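Side-chain contacts in alpha-glucosidase (Pseudoalteromonas sp. K8, PDB 5HQA), which probably hydrolyses alpha-glucosidic bonds as a calcium-containing, chloride-activated member of glycoside hydrolase family 97, and binds the inhibitor acarbose: residues N242-I245 with I246-L249; P472-I475 with S476-F480; T481-A485 with G486-F490; A514-L517 with A518-V521. All coordinates share one frame; numbering follows the deposited sequence.

Interaction 1: residues N242-I245 with I246-L249; sequences NSDI and ILNL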
loop_
_atom_site.group_PDB
_atom_site.type_symbol
_atom_site.label_atom_id
_atom_site.label_comp_id
_atom_site.label_asym_id
_atom_site.label_seq_id
_atom_site.Cartn_x
_atom_site.Cartn_y
_atom_site.Cartn_z
ATOM N N ASN A 242 -2.975 -1.170 -13.822
ATOM C CA ASN A 242 -2.409 -0.084 -14.623
ATOM C C ASN A 242 -3.183 1.233 -14.519
ATOM O O ASN A 242 -2.927 2.143 -15.305
ATOM C CB ASN A 242 -2.308 -0.529 -16.083
ATOM C CG ASN A 242 -1.271 -1.608 -16.266
ATOM O OD1 ASN A 242 -0.230 -1.587 -15.605
ATOM N ND2 ASN A 242 -1.548 -2.568 -17.145
ATOM N N SER A 243 -4.082 1.379 -13.564
ATOM C CA SER A 243 -4.843 2.611 -13.417
ATOM C C SER A 243 -4.159 3.568 -12.436
ATOM O O SER A 243 -3.536 3.143 -11.460
ATOM C CB SER A 243 -6.260 2.293 -12.936
ATOM O OG SER A 243 -6.968 3.481 -12.640
ATOM N N ASP A 244 -4.277 4.874 -12.712
ATOM C CA ASP A 244 -3.817 5.927 -11.811
ATOM C C ASP A 244 -4.962 6.587 -11.043
ATOM O O ASP A 244 -4.799 7.702 -10.532
ATOM C CB ASP A 244 -3.059 7.000 -12.593
ATOM C CG ASP A 244 -1.746 6.497 -13.160
ATOM O OD1 ASP A 244 -0.900 6.000 -12.383
ATOM O OD2 ASP A 244 -1.556 6.605 -14.392
ATOM N N ILE A 245 -6.120 5.935 -10.959
ATOM C CA ILE A 245 -7.302 6.620 -10.445
ATOM C C ILE A 245 -7.100 7.058 -8.993
ATOM O O ILE A 245 -7.516 8.156 -8.605
ATOM C CB ILE A 245 -8.550 5.737 -10.626
ATOM C CG1 ILE A 245 -9.812 6.524 -10.290
ATOM C CG2 ILE A 245 -8.460 4.458 -9.777
ATOM C CD1 ILE A 245 -11.073 5.770 -10.646
ATOM N N ILE A 246 -6.420 6.243 -8.177
ATOM C CA ILE A 246 -6.254 6.613 -6.768
ATOM C C ILE A 246 -5.444 7.901 -6.650
ATOM O O ILE A 246 -5.843 8.845 -5.956
ATOM C CB ILE A 246 -5.610 5.468 -5.964
ATOM C CG1 ILE A 246 -6.498 4.214 -5.989
ATOM C CG2 ILE A 246 -5.368 5.913 -4.520
ATOM C CD1 ILE A 246 -7.925 4.451 -5.490
ATOM N N LEU A 247 -4.300 7.972 -7.336
ATOM C CA LEU A 247 -3.515 9.205 -7.308
ATOM C C LEU A 247 -4.297 10.375 -7.881
ATOM O O LEU A 247 -4.237 11.491 -7.349
ATOM C CB LEU A 247 -2.216 9.031 -8.089
ATOM C CG LEU A 247 -1.118 8.182 -7.444
ATOM C CD1 LEU A 247 0.003 7.987 -8.460
ATOM C CD2 LEU A 247 -0.591 8.854 -6.182
ATOM N N ASN A 248 -5.017 10.152 -8.986
ATOM C CA ASN A 248 -5.705 11.257 -9.654
ATOM C C ASN A 248 -6.805 11.862 -8.797
ATOM O O ASN A 248 -7.205 13.009 -9.036
ATOM C CB ASN A 248 -6.289 10.795 -10.986
ATOM C CG ASN A 248 -5.298 10.937 -12.123
ATOM O OD1 ASN A 248 -4.484 11.862 -12.128
ATOM N ND2 ASN A 248 -5.355 10.026 -13.088
ATOM N N LEU A 249 -7.302 11.130 -7.808
ATOM C CA LEU A 249 -8.361 11.657 -6.963
ATOM C C LEU A 249 -7.829 12.396 -5.745
ATOM O O LEU A 249 -8.621 12.924 -4.966
ATOM C CB LEU A 249 -9.293 10.524 -6.532
ATOM C CG LEU A 249 -10.132 9.968 -7.683
ATOM C CD1 LEU A 249 -10.967 8.820 -7.187
ATOM C CD2 LEU A 249 -11.034 11.059 -8.288
HETATM O O HOH W 1 -4.907 3.595 -9.104
#

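Interaction 2: residues P472-I475 with S476-F480; sequences PEHI and SMLAF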
loop_
_atom_site.group_PDB
_atom_site.type_symbol
_atom_site.label_atom_id
_atom_site.label_comp_id
_atom_site.label_asym_id
_atom_site.label_seq_id
_atom_site.Cartn_x
_atom_site.Cartn_y
_atom_site.Cartn_z
ATOM N N PRO A 472 2.414 -19.755 -1.189
ATOM C CA PRO A 472 2.930 -19.417 -2.526
ATOM C C PRO A 472 2.094 -18.400 -3.290
ATOM O O PRO A 472 2.665 -17.580 -4.021
ATOM C CB PRO A 472 2.940 -20.779 -3.222
ATOM C CG PRO A 472 3.266 -21.724 -2.093
ATOM C CD PRO A 472 2.518 -21.199 -0.902
ATOM N N GLU A 473 0.767 -18.407 -3.139
ATOM C CA GLU A 473 -0.078 -17.489 -3.910
ATOM C C GLU A 473 -0.067 -16.054 -3.378
ATOM O O GLU A 473 -0.676 -15.169 -3.999
ATOM C CB GLU A 473 -1.523 -18.003 -3.932
ATOM C CG GLU A 473 -2.220 -17.858 -2.583
ATOM C CD GLU A 473 -3.640 -18.403 -2.584
ATOM O OE1 GLU A 473 -4.084 -18.967 -3.616
ATOM O OE2 GLU A 473 -4.311 -18.271 -1.538
ATOM N N HIS A 474 0.605 -15.800 -2.254
ATOM C CA HIS A 474 0.430 -14.527 -1.554
ATOM C C HIS A 474 0.803 -13.328 -2.433
ATOM O O HIS A 474 0.058 -12.340 -2.494
ATOM C CB HIS A 474 1.253 -14.528 -0.264
ATOM C CG HIS A 474 0.992 -13.344 0.615
ATOM N ND1 HIS A 474 -0.270 -13.023 1.081
ATOM C CD2 HIS A 474 1.828 -12.398 1.103
ATOM C CE1 HIS A 474 -0.196 -11.930 1.820
ATOM N NE2 HIS A 474 1.067 -11.533 1.854
ATOM N N ILE A 475 1.966 -13.371 -3.099
ATOM C CA ILE A 475 2.371 -12.215 -3.901
ATOM C C ILE A 475 1.355 -11.952 -5.009
ATOM O O ILE A 475 0.973 -10.800 -5.262
ATOM C CB ILE A 475 3.788 -12.401 -4.481
ATOM C CG1 ILE A 475 4.803 -12.713 -3.370
ATOM C CG2 ILE A 475 4.192 -11.151 -5.275
ATOM C CD1 ILE A 475 4.843 -11.668 -2.257
ATOM N N SER A 476 0.900 -13.008 -5.688
ATOM C CA SER A 476 -0.054 -12.810 -6.772
ATOM C C SER A 476 -1.430 -12.408 -6.258
ATOM O O SER A 476 -2.265 -11.972 -7.057
ATOM C CB SER A 476 -0.141 -14.073 -7.632
ATOM O OG SER A 476 -0.713 -15.141 -6.894
ATOM N N MET A 477 -1.690 -12.554 -4.955
ATOM C CA MET A 477 -2.866 -11.928 -4.352
ATOM C C MET A 477 -2.618 -10.447 -4.089
ATOM O O MET A 477 -3.417 -9.594 -4.492
ATOM C CB MET A 477 -3.232 -12.633 -3.045
ATOM C CG MET A 477 -3.733 -14.048 -3.218
ATOM S SD MET A 477 -5.354 -14.076 -4.024
ATOM C CE MET A 477 -5.713 -15.841 -3.920
ATOM N N LEU A 478 -1.509 -10.130 -3.409
ATOM C CA LEU A 478 -1.186 -8.740 -3.095
ATOM C C LEU A 478 -1.249 -7.857 -4.328
ATOM O O LEU A 478 -1.761 -6.731 -4.271
ATOM C CB LEU A 478 0.217 -8.641 -2.478
ATOM C CG LEU A 478 0.420 -9.200 -1.065
ATOM C CD1 LEU A 478 1.903 -9.080 -0.673
ATOM C CD2 LEU A 478 -0.469 -8.483 -0.051
ATOM N N ALA A 479 -0.730 -8.354 -5.452
ATOM C CA ALA A 479 -0.581 -7.520 -6.643
ATOM C C ALA A 479 -1.911 -6.973 -7.145
ATOM O O ALA A 479 -1.931 -5.928 -7.803
ATOM C CB ALA A 479 0.105 -8.310 -7.759
ATOM N N PHE A 480 -3.023 -7.655 -6.868
ATOM C CA PHE A 480 -4.326 -7.229 -7.369
ATOM C C PHE A 480 -5.263 -6.805 -6.245
ATOM O O PHE A 480 -6.464 -6.595 -6.479
ATOM C CB PHE A 480 -4.970 -8.342 -8.203
ATOM C CG PHE A 480 -4.143 -8.768 -9.387
ATOM C CD1 PHE A 480 -4.239 -8.090 -10.597
ATOM C CD2 PHE A 480 -3.269 -9.850 -9.290
ATOM C CE1 PHE A 480 -3.477 -8.472 -11.685
ATOM C CE2 PHE A 480 -2.499 -10.247 -10.377
ATOM C CZ PHE A 480 -2.606 -9.562 -11.579
HETATM O O HOH W 2 2.421 -15.463 -5.679
#

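Interaction 3: residues T481-A485 with G486-F490; sequences TRMLA and GPMDF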
loop_
_atom_site.group_PDB
_atom_site.type_symbol
_atom_site.label_atom_id
_atom_site.label_comp_id
_atom_site.label_asym_id
_atom_site.label_seq_id
_atom_site.Cartn_x
_atom_site.Cartn_y
_atom_site.Cartn_z
ATOM N N THR A 481 -4.746 -6.679 -5.032
ATOM C CA THR A 481 -5.557 -6.234 -3.915
ATOM C C THR A 481 -4.816 -5.111 -3.199
ATOM O O THR A 481 -4.947 -3.940 -3.572
ATOM C CB THR A 481 -5.861 -7.416 -2.981
ATOM O OG1 THR A 481 -4.632 -8.027 -2.556
ATOM C CG2 THR A 481 -6.716 -8.473 -3.695
ATOM N N ARG A 482 -4.006 -5.470 -2.197
ATOM C CA ARG A 482 -3.242 -4.487 -1.431
ATOM C C ARG A 482 -2.460 -3.524 -2.327
ATOM O O ARG A 482 -2.423 -2.315 -2.068
ATOM C CB ARG A 482 -2.293 -5.218 -0.476
ATOM C CG ARG A 482 -1.176 -4.353 0.086
ATOM C CD ARG A 482 -1.692 -3.260 1.031
ATOM N NE ARG A 482 -0.566 -2.480 1.547
ATOM C CZ ARG A 482 0.061 -1.526 0.862
ATOM N NH1 ARG A 482 1.092 -0.887 1.404
ATOM N NH2 ARG A 482 -0.349 -1.204 -0.362
ATOM N N MET A 483 -1.825 -4.035 -3.390
ATOM C CA MET A 483 -0.967 -3.162 -4.190
ATOM C C MET A 483 -1.763 -2.173 -5.036
ATOM O O MET A 483 -1.182 -1.198 -5.529
ATOM C CB MET A 483 -0.030 -3.983 -5.082
ATOM C CG MET A 483 0.950 -4.869 -4.309
ATOM S SD MET A 483 1.825 -4.049 -2.945
ATOM C CE MET A 483 2.845 -2.882 -3.843
ATOM N N LEU A 484 -3.072 -2.387 -5.216
ATOM C CA LEU A 484 -3.888 -1.361 -5.862
ATOM C C LEU A 484 -3.975 -0.088 -5.025
ATOM O O LEU A 484 -4.258 0.986 -5.571
ATOM C CB LEU A 484 -5.294 -1.895 -6.143
ATOM C CG LEU A 484 -5.407 -3.164 -6.998
ATOM C CD1 LEU A 484 -6.878 -3.466 -7.271
ATOM C CD2 LEU A 484 -4.631 -3.038 -8.310
ATOM N N ALA A 485 -3.740 -0.181 -3.714
ATOM C CA ALA A 485 -3.816 0.997 -2.859
ATOM C C ALA A 485 -2.592 1.892 -2.991
ATOM O O ALA A 485 -2.709 3.106 -2.805
ATOM C CB ALA A 485 -4.002 0.582 -1.396
ATOM N N GLY A 486 -1.425 1.329 -3.312
ATOM C CA GLY A 486 -0.194 2.094 -3.383
ATOM C C GLY A 486 1.007 1.279 -2.925
ATOM O O GLY A 486 0.905 0.066 -2.702
ATOM N N PRO A 487 2.165 1.934 -2.761
ATOM C CA PRO A 487 3.408 1.188 -2.484
ATOM C C PRO A 487 3.365 0.420 -1.167
ATOM O O PRO A 487 2.672 0.794 -0.219
ATOM C CB PRO A 487 4.486 2.282 -2.453
ATOM C CG PRO A 487 3.736 3.588 -2.286
ATOM C CD PRO A 487 2.410 3.373 -2.970
ATOM N N MET A 488 4.129 -0.671 -1.113
ATOM C CA MET A 488 4.207 -1.476 0.096
ATOM C C MET A 488 5.654 -1.766 0.438
ATOM O O MET A 488 6.434 -2.156 -0.437
ATOM C CB MET A 488 3.454 -2.796 -0.045
ATOM C CG MET A 488 3.606 -3.682 1.193
ATOM S SD MET A 488 2.832 -5.288 0.992
ATOM C CE MET A 488 3.173 -6.041 2.596
ATOM N N ASP A 489 5.998 -1.585 1.715
ATOM C CA ASP A 489 7.285 -1.997 2.280
ATOM C C ASP A 489 7.190 -3.481 2.641
ATOM O O ASP A 489 6.906 -3.860 3.779
ATOM C CB ASP A 489 7.617 -1.137 3.501
ATOM C CG ASP A 489 9.011 -1.416 4.080
ATOM O OD1 ASP A 489 9.981 -1.568 3.292
ATOM O OD2 ASP A 489 9.138 -1.453 5.337
ATOM N N PHE A 490 7.427 -4.341 1.639
ATOM C CA PHE A 490 7.313 -5.791 1.817
ATOM C C PHE A 490 8.557 -6.406 2.458
ATOM O O PHE A 490 8.470 -7.495 3.046
ATOM C CB PHE A 490 7.046 -6.456 0.456
ATOM C CG PHE A 490 6.824 -7.947 0.539
ATOM C CD1 PHE A 490 5.550 -8.459 0.751
ATOM C CD2 PHE A 490 7.893 -8.834 0.412
ATOM C CE1 PHE A 490 5.341 -9.833 0.845
ATOM C CE2 PHE A 490 7.698 -10.215 0.510
ATOM C CZ PHE A 490 6.417 -10.711 0.729
#

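Interaction 4: residues A514-L517 with A518-V521; sequences AKQL and ALYV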
loop_
_atom_site.group_PDB
_atom_site.type_symbol
_atom_site.label_atom_id
_atom_site.label_comp_id
_atom_site.label_asym_id
_atom_site.label_seq_id
_atom_site.Cartn_x
_atom_site.Cartn_y
_atom_site.Cartn_z
ATOM N N ALA A 514 14.814 -17.095 -7.165
ATOM C CA ALA A 514 14.513 -16.143 -8.227
ATOM C C ALA A 514 13.239 -15.357 -7.930
ATOM O O ALA A 514 13.134 -14.184 -8.299
ATOM C CB ALA A 514 14.406 -16.872 -9.568
ATOM N N LYS A 515 12.269 -15.968 -7.247
ATOM C CA LYS A 515 11.063 -15.219 -6.893
ATOM C C LYS A 515 11.398 -14.073 -5.942
ATOM O O LYS A 515 10.806 -12.987 -6.031
ATOM C CB LYS A 515 10.018 -16.157 -6.285
ATOM C CG LYS A 515 8.753 -15.440 -5.787
ATOM C CD LYS A 515 7.582 -16.409 -5.719
ATOM C CE LYS A 515 6.373 -15.806 -5.020
ATOM N NZ LYS A 515 5.321 -16.852 -4.849
ATOM N N GLN A 516 12.363 -14.283 -5.037
ATOM C CA GLN A 516 12.784 -13.200 -4.153
ATOM C C GLN A 516 13.358 -12.031 -4.943
ATOM O O GLN A 516 13.155 -10.869 -4.575
ATOM C CB GLN A 516 13.806 -13.704 -3.137
ATOM C CG GLN A 516 13.228 -14.652 -2.093
ATOM C CD GLN A 516 12.163 -13.988 -1.247
ATOM O OE1 GLN A 516 12.378 -12.904 -0.693
ATOM N NE2 GLN A 516 10.989 -14.616 -1.172
ATOM N N LEU A 517 14.077 -12.316 -6.037
ATOM C CA LEU A 517 14.597 -11.240 -6.878
ATOM C C LEU A 517 13.472 -10.532 -7.627
ATOM O O LEU A 517 13.467 -9.297 -7.743
ATOM C CB LEU A 517 15.616 -11.797 -7.868
ATOM C CG LEU A 517 16.835 -12.481 -7.260
ATOM C CD1 LEU A 517 17.721 -13.033 -8.360
ATOM C CD2 LEU A 517 17.601 -11.497 -6.392
ATOM N N ALA A 518 12.513 -11.301 -8.141
ATOM C CA ALA A 518 11.413 -10.723 -8.903
ATOM C C ALA A 518 10.617 -9.708 -8.087
ATOM O O ALA A 518 10.033 -8.776 -8.659
ATOM C CB ALA A 518 10.496 -11.840 -9.399
ATOM N N LEU A 519 10.577 -9.867 -6.757
ATOM C CA LEU A 519 9.784 -8.961 -5.925
ATOM C C LEU A 519 10.185 -7.504 -6.113
ATOM O O LEU A 519 9.355 -6.606 -5.933
ATOM C CB LEU A 519 9.923 -9.332 -4.453
ATOM C CG LEU A 519 9.415 -10.710 -4.045
ATOM C CD1 LEU A 519 9.585 -10.909 -2.539
ATOM C CD2 LEU A 519 7.960 -10.887 -4.466
ATOM N N TYR A 520 11.452 -7.240 -6.446
ATOM C CA TYR A 520 11.906 -5.859 -6.564
ATOM C C TYR A 520 11.264 -5.143 -7.738
ATOM O O TYR A 520 11.271 -3.907 -7.777
ATOM C CB TYR A 520 13.442 -5.813 -6.675
ATOM C CG TYR A 520 14.091 -6.133 -5.348
ATOM C CD1 TYR A 520 14.368 -5.128 -4.432
ATOM C CD2 TYR A 520 14.367 -7.441 -4.989
ATOM C CE1 TYR A 520 14.928 -5.414 -3.204
ATOM C CE2 TYR A 520 14.923 -7.740 -3.756
ATOM C CZ TYR A 520 15.204 -6.722 -2.869
ATOM O OH TYR A 520 15.750 -7.018 -1.643
ATOM N N VAL A 521 10.725 -5.881 -8.705
ATOM C CA VAL A 521 9.999 -5.270 -9.800
ATOM C C VAL A 521 8.496 -5.498 -9.682
ATOM O O VAL A 521 7.719 -4.659 -10.145
ATOM C CB VAL A 521 10.525 -5.770 -11.164
ATOM C CG1 VAL A 521 9.961 -4.913 -12.308
ATOM C CG2 VAL A 521 12.049 -5.747 -11.178
#

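Interaction 1: residues N242-I245 with I246-L249
The carboxamide of Asn248 turns one face to Asp244, whose carbonyl O lies 3.6 Å from Asn248 CG while Asp244 CB comes to 3.8 Å from Asn248 ND2. Although Asp244 O sits close to ND2, the angle is too poor for a hydrogen bond, so this is packing against the flat group. The amide is instead held by the protein around it: OD1 accepts from Trp66 NE1, and ND2 donates to Val77 O. The other flat group, the carboxylate of Asp244, turns away to a salt bridge with Arg73, which may explain why this residue fills the N-cap position without making a capping bond through its side chain.

The first backbone NH groups are met instead by Ser243 and a water. Ser243 OG accepts from Ile245 N at 3.1 Å, an ST turn, and the water bridges Ser243 O and Ile246 N. The first full helical turn is closed by Asn248 N donating to Asp244 O (2.9 Å, 160°), whereas the next bond, from Leu249 N to Ile245 O, is weak. Ile245 holds CG1 anti to its backbone N (chi1 -171°) and lies alongside Leu249, the two side chains pointing the same way, with Ile245 CG1 4.0 Å from Leu249 CD1. Both reach Phe104 of strand 95-104. This is the N-terminal turn of a short helix, 245-248, laid against strands 75-89, 95-104 and 224-234 of an antiparallel sheet in the N-terminal GH97 region, whose family belongs to the galactose-mutarotase clan.

Interaction 2: residues P472-I475 with S476-F480
Glu473 reaches across to Met477, one turn on, the two side chains crossing at a slant. Its CB lies 4.2 Å from Ser476 OG, its CG 4.1 Å from Met477 CG, and beyond that the extended chain carries CD and both carboxylate oxygens to the methyl of Met477, OE1 being 3.5 Å from Met477 CE. A first torsion of 72° swings the chain this way, and the bend of Met477 at chi2 brings its CE to meet it. Behind them, Glu473 O takes two donors: Met477 N, and Ser476 OG at 2.9 Å, which approaches tilted from the carbonyl plane.

One residue on, His474 meets Leu478. Leu478 CG lies over one face of the imidazole, 4.0 Å from the ring centroid and 20° off its normal, a CH-pi contact, while NE2 donates to Arg458 O. With an alanine in place of His474, the carbonyl of Arg458 would probably be left without this donor and a gap would open beside Leu478. In the backbone, Leu478 N bonds His474 O almost straight (172°), and a water links Pro472 O to Ser476 N ahead of the first turn.

The Glu473 side chain is about 4 Å from the bound magnesium ion, and Ser476 bonds through its backbone to the magnesium ligand Gly565. The Met477 methyl thus touches an acidic group whose charge is probably balanced in part by the nearby cation.

Interaction 3: residues T481-A485 with G486-F490
Helix 482-485 breaks at Gly486, whose positive phi (145°) only a residue without CB could readily adopt, since a CB would clash with Ala485 O; a weak bond from Gly486 N to Met483 O spans the turn. Beyond the break, Arg482 reaches past the helix end and grips the departing chain. Bent at chi2 (67°), it presents NH1 to Pro487 O at 2.8 Å and NH2 to Gly486 O at 2.9 Å. The Pro487 oxygen lies in the guanidinium plane and its bond is nearly straight, whereas NH2 stands above the carbonyl plane of Gly486. Met488 CB lies over one face of the guanidinium, toward its rim, 3.4 Å from NH1. From another direction the doubly bent Met483 brings SD to 3.6 Å from Met488 CB, the two methionines crossing at about a right angle.

Two adjacent carbonyls are thereby satisfied by one arginine, which fixes the rotation of its head group. NH1 also donates to the backbone O of Glu455, whose side chain is a calcium ligand. Here, then, is a helix terminated by glycine, its exit loop clamped by an arginine that also holds the backbone of the calcium ligand Glu455.

Interaction 4: residues A514-L517 with A518-V521
Leu519 packs tightly back on the preceding turn: its CG lies 3.3 Å from Lys515 O, and its CD1 comes to 3.9 Å from Gln516 OE1. Leu519 and Gln516 run side by side in the same direction, Gln516 bent at chi2 so that its amide ends next to the leucine methyl. That amide is well occupied, with OE1 accepting from Gln460 NE2 and from the backbone N of Gly493 and Ile494, and NE2 donating to Thr511. An alanine at Leu519 would probably open a gap next to the Gln516 amide and deprive Phe490 and Ile475 of an apolar neighbour.

Tyr520 is similarly close. Its ring turns an edge to Leu517 O, with CD2 3.4 Å from that oxygen, while its hydroxyl bonds Met529 O. Both contacts sit in helix 513-522, which precedes strand 527-529 of the parallel sheet of the catalytic, TIM-barrel-clan region. Ala518 N bonds Ala514 O (3.0 Å, 158°) and Leu519 N bonds Lys515 O in the alpha-helical pattern. At Tyr520 the pattern shifts: its N donates to Leu517 O, three residues back, at 3.2 Å and from above the carbonyl plane, and the helix kinks there.

The side chains of Ala514, Lys515 and Val521 form the looser part. The extended side chain of Lys515 leaves the helix, coming no nearer than 4.8 Å to residues 518-521, and its NZ bonds Ser651 OG and Thr591 O. Val521 scarcely touches the earlier turn and packs on Phe546 and Tyr586 instead. This looser side is also buried, facing the C-terminal sheet and helix 541-549.

Overall arrangement
All four contacts are local, each closing only a turn of its own, so they follow in series without nesting or crossing. Interaction 1, in the N-terminal region, meets the catalytic region where Ile246 packs on the backbone of Leu484 and Ala485 in interaction 3. Interactions 2 and 3 are consecutive in the chain: a probable hydrogen bond from Met483 N to Leu478 O joins their helices, and Phe490 folds back onto Ile475 and Leu478. Further on, interaction 4 packs on both, Leu519 meeting Ile475 and Phe490. Together they run from the N-terminal sheet, past the calcium site, to the magnesium-bearing border with the C-terminal sheet.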